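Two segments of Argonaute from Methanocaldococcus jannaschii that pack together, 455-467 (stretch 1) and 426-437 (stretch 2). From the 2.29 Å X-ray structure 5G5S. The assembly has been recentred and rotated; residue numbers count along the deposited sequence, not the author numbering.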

# COMPACT_ATOMS: atom_id res chain seq x y z
N LYS A 455 2.51 -17.89 -19.98
CA LYS A 455 1.08 -17.57 -20.19
C LYS A 455 0.10 -18.41 -19.32
O LYS A 455 -1.08 -18.54 -19.67
CB LYS A 455 0.70 -17.57 -21.69
N ILE A 456 0.59 -18.94 -18.18
CA ILE A 456 -0.22 -19.74 -17.25
C ILE A 456 -0.61 -18.89 -16.05
O ILE A 456 0.25 -18.56 -15.23
CB ILE A 456 0.46 -21.09 -16.80
CG1 ILE A 456 1.38 -21.76 -17.87
CG2 ILE A 456 -0.52 -22.05 -16.14
CD1 ILE A 456 0.74 -22.33 -19.14
N ILE A 457 -1.90 -18.52 -15.94
CA ILE A 457 -2.43 -17.77 -14.79
C ILE A 457 -2.57 -18.82 -13.67
O ILE A 457 -2.93 -19.96 -13.96
CB ILE A 457 -3.76 -17.04 -15.13
CG1 ILE A 457 -3.53 -15.98 -16.22
CG2 ILE A 457 -4.41 -16.42 -13.86
CD1 ILE A 457 -4.76 -15.57 -17.00
N SER A 458 -2.20 -18.47 -12.44
CA SER A 458 -2.23 -19.45 -11.36
C SER A 458 -2.65 -18.91 -10.01
O SER A 458 -2.52 -17.71 -9.75
CB SER A 458 -0.86 -20.11 -11.22
OG SER A 458 0.18 -19.15 -11.17
N GLN A 459 -3.12 -19.82 -9.15
CA GLN A 459 -3.49 -19.50 -7.78
C GLN A 459 -3.04 -20.62 -6.84
O GLN A 459 -3.26 -21.80 -7.12
CB GLN A 459 -4.99 -19.19 -7.63
CG GLN A 459 -5.41 -18.66 -6.24
CD GLN A 459 -4.63 -17.45 -5.75
OE1 GLN A 459 -3.99 -17.47 -4.70
NE2 GLN A 459 -4.67 -16.37 -6.51
N ASN A 460 -2.38 -20.22 -5.74
CA ASN A 460 -1.90 -21.14 -4.71
C ASN A 460 -2.83 -21.13 -3.52
O ASN A 460 -3.46 -20.11 -3.23
CB ASN A 460 -0.45 -20.85 -4.31
CG ASN A 460 -0.15 -19.43 -3.85
OD1 ASN A 460 -0.73 -18.44 -4.31
ND2 ASN A 460 0.82 -19.31 -2.97
N ILE A 461 -2.95 -22.28 -2.85
CA ILE A 461 -3.81 -22.51 -1.69
C ILE A 461 -3.10 -23.47 -0.71
O ILE A 461 -2.41 -24.38 -1.18
CB ILE A 461 -5.21 -23.01 -2.17
CG1 ILE A 461 -6.40 -22.55 -1.29
CG2 ILE A 461 -5.26 -24.49 -2.62
CD1 ILE A 461 -6.60 -23.23 0.02
N LEU A 462 -3.22 -23.23 0.61
CA LEU A 462 -2.58 -24.13 1.60
C LEU A 462 -3.52 -25.29 1.88
O LEU A 462 -4.67 -25.06 2.29
CB LEU A 462 -2.18 -23.41 2.91
CG LEU A 462 -1.13 -22.29 2.82
CD1 LEU A 462 -0.97 -21.62 4.17
CD2 LEU A 462 0.23 -22.79 2.33
N TRP A 463 -3.05 -26.52 1.64
CA TRP A 463 -3.83 -27.75 1.83
C TRP A 463 -4.38 -27.94 3.24
O TRP A 463 -5.54 -28.33 3.37
CB TRP A 463 -3.08 -29.00 1.34
CG TRP A 463 -3.86 -30.27 1.54
CD1 TRP A 463 -3.52 -31.32 2.34
CD2 TRP A 463 -5.17 -30.55 1.03
NE1 TRP A 463 -4.51 -32.27 2.32
CE2 TRP A 463 -5.54 -31.82 1.53
CE3 TRP A 463 -6.06 -29.87 0.18
CZ2 TRP A 463 -6.76 -32.43 1.20
CZ3 TRP A 463 -7.26 -30.47 -0.14
CH2 TRP A 463 -7.61 -31.73 0.37
N GLU A 464 -3.56 -27.67 4.27
CA GLU A 464 -3.94 -27.80 5.69
C GLU A 464 -5.24 -27.04 5.98
O GLU A 464 -6.15 -27.60 6.60
CB GLU A 464 -2.82 -27.32 6.63
CG GLU A 464 -1.59 -28.22 6.65
CD GLU A 464 -0.38 -27.68 5.90
OE1 GLU A 464 -0.54 -27.26 4.73
OE2 GLU A 464 0.73 -27.70 6.48
N ASN A 465 -5.35 -25.80 5.47
CA ASN A 465 -6.53 -24.96 5.63
C ASN A 465 -7.73 -25.44 4.79
O ASN A 465 -8.85 -25.46 5.31
CB ASN A 465 -6.19 -23.50 5.32
CG ASN A 465 -5.23 -22.87 6.31
OD1 ASN A 465 -5.34 -23.02 7.54
ND2 ASN A 465 -4.27 -22.11 5.78
N TRP A 466 -7.50 -25.84 3.52
CA TRP A 466 -8.55 -26.32 2.62
C TRP A 466 -9.17 -27.65 3.05
O TRP A 466 -10.36 -27.86 2.81
CB TRP A 466 -8.06 -26.39 1.16
CG TRP A 466 -9.15 -26.28 0.12
CD1 TRP A 466 -10.41 -25.78 0.29
CD2 TRP A 466 -9.05 -26.66 -1.26
NE1 TRP A 466 -11.11 -25.85 -0.89
CE2 TRP A 466 -10.30 -26.37 -1.86
CE3 TRP A 466 -8.03 -27.23 -2.05
CZ2 TRP A 466 -10.55 -26.65 -3.21
CZ3 TRP A 466 -8.29 -27.49 -3.38
CH2 TRP A 466 -9.54 -27.20 -3.95
N ARG A 467 -8.37 -28.55 3.67
CA ARG A 467 -8.81 -29.86 4.16
C ARG A 467 -9.87 -29.73 5.27
O ARG A 467 -10.82 -30.51 5.30
CB ARG A 467 -7.59 -30.67 4.65
CG ARG A 467 -7.87 -32.15 4.96
CD ARG A 467 -6.66 -32.90 5.48
NE ARG A 467 -6.20 -32.40 6.78
CZ ARG A 467 -5.14 -31.62 6.95
NH1 ARG A 467 -4.40 -31.25 5.92
NH2 ARG A 467 -4.80 -31.20 8.17
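Stretch 2 (426-437) EICFALIIGKEK

Neighbouring parallel strands are joined by a simple rule: on each strand alternate residues give both N and O to the partner, while the residues between them turn their backbone polar groups the other way. Here strand 428-434 runs alongside strand 456-462 in the same direction, the axes 4.4 Å apart at closest and crossing at -23°. The ladder opens loosely, with a weak bond from C428 N to K455 O (3.3 Å). I456 then pairs with C428, its CD1 3.6 Å from C428 CB, and its CG2 lies 3.7 Å from A430 CB. I457 bonds through N to C428 O (2.9 Å) and through O to A430 N (2.8 Å); on its face of the sheet, shared with F429, its CG2 is 4.2 Å from F429 CD1. S458 returns to the other face, CB 3.8 Å from I432 CD1. Q459 repeats the double link, N to A430 O at 3.0 Å and O to I432 N at 2.8 Å. N460 sits beside I432, and I461 bridges I432 O (2.9 Å from I461 N) and G434 N (2.9 Å from I461 O). After L462, the N-cap, the chain turns helical, yet W463 N still reaches G434 O at 2.8 Å. The helix runs nearly perpendicular to strand 428-434, and W466 CZ3 packs 3.7 Å from I433 CD1.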

# COMPACT_ATOMS: atom_id res chain seq x y z
N GLU A 426 -1.46 -19.79 -25.51
CA GLU A 426 -2.83 -19.45 -25.15
C GLU A 426 -2.99 -19.37 -23.62
O GLU A 426 -2.10 -19.84 -22.89
CB GLU A 426 -3.79 -20.51 -25.73
N ILE A 427 -4.10 -18.78 -23.14
CA ILE A 427 -4.40 -18.62 -21.71
C ILE A 427 -4.70 -19.97 -21.05
O ILE A 427 -5.63 -20.67 -21.45
CB ILE A 427 -5.48 -17.53 -21.43
CG1 ILE A 427 -4.96 -16.10 -21.77
CG2 ILE A 427 -6.04 -17.59 -20.00
CD1 ILE A 427 -3.71 -15.58 -20.94
N CYS A 428 -3.90 -20.31 -20.04
CA CYS A 428 -4.04 -21.54 -19.27
C CYS A 428 -4.18 -21.20 -17.80
O CYS A 428 -3.95 -20.05 -17.39
CB CYS A 428 -2.84 -22.46 -19.51
SG CYS A 428 -2.74 -23.12 -21.20
N PHE A 429 -4.58 -22.20 -16.99
CA PHE A 429 -4.71 -22.01 -15.56
C PHE A 429 -3.92 -23.06 -14.79
O PHE A 429 -3.70 -24.16 -15.31
CB PHE A 429 -6.19 -21.95 -15.11
CG PHE A 429 -6.32 -21.49 -13.67
CD1 PHE A 429 -6.14 -20.16 -13.32
CD2 PHE A 429 -6.55 -22.41 -12.65
CE1 PHE A 429 -6.20 -19.75 -11.99
CE2 PHE A 429 -6.61 -22.01 -11.32
CZ PHE A 429 -6.43 -20.68 -11.00
N ALA A 430 -3.47 -22.72 -13.57
CA ALA A 430 -2.76 -23.67 -12.72
C ALA A 430 -3.21 -23.51 -11.28
O ALA A 430 -3.16 -22.42 -10.74
CB ALA A 430 -1.26 -23.50 -12.84
N LEU A 431 -3.70 -24.60 -10.68
CA LEU A 431 -4.12 -24.59 -9.28
C LEU A 431 -2.99 -25.23 -8.48
O LEU A 431 -2.66 -26.39 -8.69
CB LEU A 431 -5.45 -25.35 -9.10
CG LEU A 431 -6.04 -25.41 -7.69
CD1 LEU A 431 -6.60 -24.06 -7.25
CD2 LEU A 431 -7.12 -26.48 -7.61
N ILE A 432 -2.33 -24.42 -7.65
CA ILE A 432 -1.20 -24.84 -6.84
C ILE A 432 -1.67 -25.21 -5.42
O ILE A 432 -2.23 -24.36 -4.71
CB ILE A 432 -0.07 -23.76 -6.84
CG1 ILE A 432 0.45 -23.46 -8.26
CG2 ILE A 432 1.09 -24.13 -5.91
CD1 ILE A 432 0.97 -21.99 -8.44
N ILE A 433 -1.45 -26.48 -5.03
CA ILE A 433 -1.77 -27.00 -3.70
C ILE A 433 -0.44 -27.12 -2.94
O ILE A 433 0.42 -27.94 -3.28
CB ILE A 433 -2.54 -28.36 -3.76
CG1 ILE A 433 -3.60 -28.44 -4.91
CG2 ILE A 433 -3.10 -28.76 -2.38
CD1 ILE A 433 -4.82 -27.52 -4.80
N GLY A 434 -0.27 -26.25 -1.94
CA GLY A 434 0.95 -26.20 -1.14
C GLY A 434 0.74 -26.40 0.34
O GLY A 434 -0.36 -26.74 0.78
N LYS A 435 1.81 -26.19 1.12
CA LYS A 435 1.82 -26.34 2.58
C LYS A 435 2.56 -25.20 3.28
O LYS A 435 3.30 -24.45 2.63
CB LYS A 435 2.37 -27.73 3.00
CG LYS A 435 3.77 -28.06 2.51
CD LYS A 435 4.42 -29.14 3.36
CE LYS A 435 5.37 -28.55 4.38
NZ LYS A 435 6.08 -29.61 5.15
N GLU A 436 2.34 -25.03 4.61
CA GLU A 436 2.96 -23.97 5.40
C GLU A 436 4.48 -24.16 5.53
O GLU A 436 4.94 -25.03 6.27
CB GLU A 436 2.27 -23.80 6.77
CG GLU A 436 2.71 -22.58 7.57
CD GLU A 436 2.60 -21.23 6.88
OE1 GLU A 436 1.47 -20.86 6.47
OE2 GLU A 436 3.63 -20.54 6.78
N LYS A 437 5.20 -23.40 4.72
CA LYS A 437 6.66 -23.40 4.69
C LYS A 437 7.26 -22.12 5.24
O LYS A 437 8.45 -21.88 5.08
CB LYS A 437 7.15 -23.62 3.27
CG LYS A 437 6.75 -24.95 2.66
CD LYS A 437 7.42 -25.14 1.31
CE LYS A 437 7.20 -26.53 0.76
NZ LYS A 437 7.90 -27.57 1.56